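Long-range contacts in DNA methyltransferase (Nicotiana tabacum, PDB 4ONQ), which probably methylates cytosine C5 in DNA as a de novo plant enzyme using S-adenosylmethionine, the chain being its catalytic domain with sinefungin bound: residues I13-P18 against E64-D69; H84-E89 against Y218-L223. The protein carries 5 engineered substitutions. All blocks are in the same frame, centred on the assembly; numbering follows the deposited sequence.

Interaction 1 of 2, residues I13-P18 against E64-D69; sequences IGFGVP and EPEFVD
The phenyl ring of Phe15 and the carboxylate of Glu66 meet with their planes 56° apart, the acid coming obliquely at the CD2 corner of the ring, where Glu66 OE2 lies 3.1 Å from Phe15 CD2. The other ring, Phe67, turns away from the turn; Pro65 CB sits 4.1 Å above one of its faces, displaced toward the rim, and Trp53 of helix 50-59 packs against it edge-to-face. Glu66 OE2 also accepts a nearly straight hydrogen bond from the backbone N of Phe15 (2.9 Å, 169° at the hydrogen), on its anti side and tilted out of the carboxylate plane. Glu66 gets there by full extension, CG anti to its backbone N (chi1 173°), with its CG passing 3.6 Å from Gly14 CA. A CB at Gly14 would, with Glu66 placed as it is, fall too close to OE2, and the residue also has a positive phi. Ile13 to Gly16 form a type II' turn, closed by Gly16 N to Ile13 O at 2.7 Å. This turn docks beside strand 66-69, the outermost strand at one end of the mixed sheet of the methyltransferase fold, with a single beta bridge between Ile13 and Val68 (CA to CA 4.9 Å). On its other flank the strand pairs with 79-84. The acid has further partners: His84 NE2 is hydrogen-bonded to OE1, and Arg91 makes a salt bridge to OE2. An alanine in place of Glu66 would probably leave Phe15 N and His84 without an acceptor, the Arg91 charge without its mate and the turn less firmly fixed at Phe15.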
loop_
_atom_site.group_PDB
_atom_site.type_symbol
_atom_site.label_atom_id
_atom_site.label_comp_id
_atom_site.label_asym_id
_atom_site.label_seq_id
_atom_site.Cartn_x
_atom_site.Cartn_y
_atom_site.Cartn_z
ATOM N N ILE A 13 4.289 14.361 -4.737
ATOM C CA ILE A 13 2.976 14.543 -4.236
ATOM C C ILE A 13 1.938 14.256 -5.265
ATOM O O ILE A 13 0.799 14.542 -5.081
ATOM C CB ILE A 13 2.819 15.930 -3.669
ATOM C CG1 ILE A 13 3.286 16.971 -4.670
ATOM C CG2 ILE A 13 3.636 16.045 -2.407
ATOM C CD1 ILE A 13 2.737 18.335 -4.386
ATOM N N GLY A 14 2.338 13.690 -6.374
ATOM C CA GLY A 14 1.373 13.404 -7.396
ATOM C C GLY A 14 0.645 14.649 -7.813
ATOM O O GLY A 14 1.258 15.672 -8.024
ATOM N N PHE A 15 -0.667 14.561 -7.907
ATOM C CA PHE A 15 -1.487 15.683 -8.271
ATOM C C PHE A 15 -1.845 16.386 -7.018
ATOM O O PHE A 15 -2.609 17.297 -7.033
ATOM C CB PHE A 15 -2.766 15.247 -8.934
ATOM C CG PHE A 15 -2.557 14.584 -10.229
ATOM C CD1 PHE A 15 -2.017 15.269 -11.271
ATOM C CD2 PHE A 15 -2.894 13.279 -10.403
ATOM C CE1 PHE A 15 -1.811 14.665 -12.476
ATOM C CE2 PHE A 15 -2.689 12.658 -11.600
ATOM C CZ PHE A 15 -2.145 13.353 -12.639
ATOM N N GLY A 16 -1.338 15.911 -5.911
ATOM C CA GLY A 16 -1.605 16.578 -4.651
ATOM C C GLY A 16 -1.722 15.627 -3.476
ATOM O O GLY A 16 -2.208 14.507 -3.609
ATOM N N VAL A 17 -1.261 16.082 -2.317
ATOM C CA VAL A 17 -1.411 15.333 -1.079
ATOM C C VAL A 17 -2.074 16.251 -0.053
ATOM O O VAL A 17 -1.920 17.471 -0.124
ATOM C CB VAL A 17 -0.048 14.805 -0.565
ATOM C CG1 VAL A 17 0.505 13.741 -1.510
ATOM C CG2 VAL A 17 0.944 15.945 -0.394
ATOM N N PRO A 18 -2.821 15.674 0.903
ATOM C CA PRO A 18 -3.626 16.483 1.822
ATOM C C PRO A 18 -2.818 17.413 2.720
ATOM O O PRO A 18 -3.293 18.483 3.098
ATOM C CB PRO A 18 -4.331 15.426 2.680
ATOM C CG PRO A 18 -3.434 14.263 2.644
ATOM C CD PRO A 18 -2.895 14.244 1.246
ATOM N N GLU A 64 -0.191 8.421 -17.880
ATOM C CA GLU A 64 1.052 8.632 -17.206
ATOM C C GLU A 64 0.859 8.383 -15.742
ATOM O O GLU A 64 -0.137 8.762 -15.167
ATOM C CB GLU A 64 1.525 10.055 -17.379
ATOM C CG GLU A 64 2.011 10.429 -18.722
ATOM C CD GLU A 64 1.858 11.911 -18.939
ATOM O OE1 GLU A 64 1.213 12.555 -18.094
ATOM O OE2 GLU A 64 2.375 12.438 -19.940
ATOM N N PRO A 65 1.845 7.775 -15.132
ATOM C CA PRO A 65 1.715 7.398 -13.726
ATOM C C PRO A 65 1.701 8.617 -12.835
ATOM O O PRO A 65 2.209 9.673 -13.219
ATOM C CB PRO A 65 2.980 6.577 -13.464
ATOM C CG PRO A 65 3.955 7.069 -14.463
ATOM C CD PRO A 65 3.143 7.366 -15.691
ATOM N N GLU A 66 1.102 8.463 -11.661
ATOM C CA GLU A 66 1.109 9.487 -10.635
ATOM C C GLU A 66 2.033 8.994 -9.537
ATOM O O GLU A 66 1.742 8.003 -8.862
ATOM C CB GLU A 66 -0.304 9.717 -10.095
ATOM C CG GLU A 66 -0.361 10.650 -8.896
ATOM C CD GLU A 66 -1.776 10.918 -8.402
ATOM O OE1 GLU A 66 -2.690 10.117 -8.702
ATOM O OE2 GLU A 66 -1.971 11.942 -7.709
ATOM N N PHE A 67 3.164 9.672 -9.382
ATOM C CA PHE A 67 4.162 9.270 -8.405
ATOM C C PHE A 67 3.900 9.939 -7.070
ATOM O O PHE A 67 3.781 11.159 -6.987
ATOM C CB PHE A 67 5.568 9.613 -8.891
ATOM C CG PHE A 67 5.994 8.838 -10.107
ATOM C CD1 PHE A 67 6.275 7.482 -10.016
ATOM C CD2 PHE A 67 6.131 9.469 -11.334
ATOM C CE1 PHE A 67 6.673 6.767 -11.128
ATOM C CE2 PHE A 67 6.524 8.760 -12.449
ATOM C CZ PHE A 67 6.796 7.406 -12.348
ATOM N N VAL A 68 3.802 9.129 -6.023
ATOM C CA VAL A 68 3.579 9.657 -4.683
ATOM C C VAL A 68 4.305 8.840 -3.607
ATOM O O VAL A 68 4.426 7.608 -3.693
ATOM C CB VAL A 68 2.060 9.875 -4.379
ATOM C CG1 VAL A 68 1.199 9.016 -5.273
ATOM C CG2 VAL A 68 1.736 9.638 -2.913
ATOM N N ASP A 69 4.837 9.566 -2.631
ATOM C CA ASP A 69 5.555 8.990 -1.512
ATOM C C ASP A 69 4.602 8.957 -0.329
ATOM O O ASP A 69 3.996 9.973 0.019
ATOM C CB ASP A 69 6.778 9.856 -1.187
ATOM C CG ASP A 69 7.761 9.167 -0.258
ATOM O OD1 ASP A 69 7.327 8.398 0.630
ATOM O OD2 ASP A 69 8.978 9.398 -0.418
#

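Interaction 2 of 2, residues H84-E89 against Y218-L223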
loop_
_atom_site.group_PDB
_atom_site.type_symbol
_atom_site.label_atom_id
_atom_site.label_comp_id
_atom_site.label_asym_id
_atom_site.label_seq_id
_atom_site.Cartn_x
_atom_site.Cartn_y
_atom_site.Cartn_z
ATOM N N HIS A 84 -3.846 5.202 -13.213
ATOM C CA HIS A 84 -5.286 5.084 -13.027
ATOM C C HIS A 84 -6.086 6.013 -13.937
ATOM O O HIS A 84 -5.528 6.897 -14.583
ATOM C CB HIS A 84 -5.649 5.326 -11.561
ATOM C CG HIS A 84 -5.231 6.668 -11.050
ATOM N ND1 HIS A 84 -6.045 7.778 -11.119
ATOM C CD2 HIS A 84 -4.083 7.080 -10.462
ATOM C CE1 HIS A 84 -5.418 8.814 -10.591
ATOM N NE2 HIS A 84 -4.225 8.418 -10.188
ATOM N N ASN A 85 -7.396 5.796 -13.981
ATOM C CA ASN A 85 -8.294 6.625 -14.774
ATOM C C ASN A 85 -9.375 7.274 -13.909
ATOM O O ASN A 85 -10.485 7.535 -14.370
ATOM C CB ASN A 85 -8.921 5.805 -15.905
ATOM C CG ASN A 85 -9.796 4.665 -15.395
ATOM O OD1 ASN A 85 -9.824 4.366 -14.198
ATOM N ND2 ASN A 85 -10.506 4.013 -16.310
ATOM N N LEU A 86 -9.036 7.528 -12.649
ATOM C CA LEU A 86 -9.958 8.140 -11.699
ATOM C C LEU A 86 -9.948 9.643 -11.868
ATOM O O LEU A 86 -8.966 10.205 -12.348
ATOM C CB LEU A 86 -9.518 7.823 -10.268
ATOM C CG LEU A 86 -9.353 6.348 -9.915
ATOM C CD1 LEU A 86 -8.542 6.176 -8.633
ATOM C CD2 LEU A 86 -10.717 5.702 -9.786
ATOM N N PRO A 87 -11.045 10.306 -11.468
ATOM C CA PRO A 87 -11.000 11.763 -11.337
ATOM C C PRO A 87 -9.974 12.136 -10.278
ATOM O O PRO A 87 -9.747 11.372 -9.338
ATOM C CB PRO A 87 -12.416 12.126 -10.876
ATOM C CG PRO A 87 -13.022 10.845 -10.395
ATOM C CD PRO A 87 -12.384 9.762 -11.193
ATOM N N VAL A 88 -9.364 13.301 -10.433
ATOM C CA VAL A 88 -8.220 13.686 -9.622
ATOM C C VAL A 88 -8.617 14.791 -8.638
ATOM O O VAL A 88 -7.923 15.066 -7.656
ATOM C CB VAL A 88 -7.025 14.058 -10.554
ATOM C CG1 VAL A 88 -6.124 15.124 -9.959
ATOM C CG2 VAL A 88 -6.223 12.804 -10.894
ATOM N N GLU A 89 -9.779 15.384 -8.871
ATOM C CA GLU A 89 -10.236 16.486 -8.035
ATOM C C GLU A 89 -11.256 16.034 -6.994
ATOM O O GLU A 89 -11.893 14.990 -7.147
ATOM C CB GLU A 89 -10.804 17.609 -8.904
ATOM C CG GLU A 89 -9.784 18.204 -9.864
ATOM C CD GLU A 89 -10.420 19.062 -10.939
ATOM O OE1 GLU A 89 -9.675 19.633 -11.764
ATOM O OE2 GLU A 89 -11.666 19.164 -10.960
ATOM N N TYR A 218 -6.902 7.898 -0.145
ATOM C CA TYR A 218 -6.908 9.269 -0.636
ATOM C C TYR A 218 -7.216 9.287 -2.124
ATOM O O TYR A 218 -7.981 10.130 -2.590
ATOM C CB TYR A 218 -5.577 9.967 -0.364
ATOM C CG TYR A 218 -5.530 11.410 -0.823
ATOM C CD1 TYR A 218 -6.243 12.401 -0.153
ATOM C CD2 TYR A 218 -4.759 11.786 -1.915
ATOM C CE1 TYR A 218 -6.191 13.723 -0.563
ATOM C CE2 TYR A 218 -4.704 13.102 -2.332
ATOM C CZ TYR A 218 -5.420 14.065 -1.655
ATOM O OH TYR A 218 -5.361 15.375 -2.077
ATOM N N HIS A 219 -6.637 8.354 -2.877
ATOM C CA HIS A 219 -6.976 8.302 -4.305
ATOM C C HIS A 219 -8.400 7.800 -4.610
ATOM O O HIS A 219 -9.075 8.336 -5.488
ATOM C CB HIS A 219 -5.933 7.515 -5.095
ATOM C CG HIS A 219 -4.548 8.065 -4.962
ATOM N ND1 HIS A 219 -3.420 7.294 -5.137
ATOM C CD2 HIS A 219 -4.111 9.309 -4.654
ATOM C CE1 HIS A 219 -2.347 8.040 -4.948
ATOM N NE2 HIS A 219 -2.738 9.267 -4.655
ATOM N N LEU A 220 -8.858 6.785 -3.881
ATOM C CA LEU A 220 -10.157 6.172 -4.152
ATOM C C LEU A 220 -11.326 6.975 -3.591
ATOM O O LEU A 220 -12.480 6.667 -3.876
ATOM C CB LEU A 220 -10.214 4.749 -3.586
ATOM C CG LEU A 220 -9.220 3.722 -4.130
ATOM C CD1 LEU A 220 -9.389 2.362 -3.442
ATOM C CD2 LEU A 220 -9.375 3.578 -5.629
ATOM N N SER A 221 -11.032 7.992 -2.789
ATOM C CA SER A 221 -12.081 8.732 -2.089
ATOM C C SER A 221 -13.086 9.367 -3.048
ATOM O O SER A 221 -14.250 9.547 -2.704
ATOM C CB SER A 221 -11.474 9.805 -1.184
ATOM O OG SER A 221 -10.837 10.808 -1.947
ATOM N N VAL A 222 -12.628 9.683 -4.257
ATOM C CA VAL A 222 -13.485 10.241 -5.299
ATOM C C VAL A 222 -14.614 9.293 -5.699
ATOM O O VAL A 222 -15.567 9.700 -6.361
ATOM C CB VAL A 222 -12.680 10.583 -6.571
ATOM C CG1 VAL A 222 -11.536 11.532 -6.246
ATOM C CG2 VAL A 222 -12.151 9.309 -7.223
ATOM N N LEU A 223 -14.509 8.030 -5.299
ATOM C CA LEU A 223 -15.504 7.033 -5.675
ATOM C C LEU A 223 -16.732 7.054 -4.781
ATOM O O LEU A 223 -17.777 6.525 -5.157
ATOM C CB LEU A 223 -14.901 5.630 -5.663
ATOM C CG LEU A 223 -13.791 5.360 -6.668
ATOM C CD1 LEU A 223 -13.402 3.884 -6.633
ATOM C CD2 LEU A 223 -14.236 5.779 -8.058
#
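Val222 meets the loop at Pro87 and Glu89 with both of its methyls, and here the packing is tightest, although Val222 and Pro87 are partly exposed. Its CG2 lies 3.6 Å from Pro87 CG, the two side chains crossing at a slant, while Val222 CG1, anti to the carbonyl carbon (chi1 -56°), is set 3.6 Å from Pro87 O and also 3.6 Å from Glu89 O. Deeper in and somewhat wider spaced, Leu86 divides its methyls: CD1 comes 4.1 Å from Leu220 CD2, and CD2 comes 3.9 Å from Leu223 CD2, the latter pair of chains crossing at about a right angle. Leu220 and Leu223 also touch Leu309 of strand 309-312, and Leu86 touches Phe39 and Tyr41 of strand 39-45, which places this leucine cluster in the buried layer between the sheet and residues 218-223. The Leu220 side chain lies about 10 Å from the bound sinefungin. The loose, solvent side is at Glu89, whose side chain points away, exposed and poorly ordered. Polar groups find partners within their own segment or elsewhere in the chain: Ser221 OG meets Tyr218 O (3.0 Å, the donor above the carbonyl plane) and also Phe92 N, and His219 ND1 meets Tyr41 OH. With no hydrogen bond across the contact, the two segments are held here by the fit of aliphatic groups, a chemistry that sets position by shape rather than by directed bonds.

Overall arrangement
Both contacts are partly buried and lie on the same side of the domain, their centres about 11 Å apart, and both involve the flank of the sheet formed by strands 66-69 and 79-84. Interaction 1, buried at Glu66 and Val68 but partly exposed at Gly14 and Phe15, fixes an N-terminal turn to the outermost strand by directed, charged chemistry; interaction 2 packs the loop after strand 79-84 on residues 218-223 with aliphatic groups, buried at the leucines and opening to solvent at Glu89. Glu66 and His84 tie the two together, Phe15 packs on Val88, Val68 on His219 and Gly16 O against the Tyr218 ring, so turn, strand, loop and helix form one continuous patch.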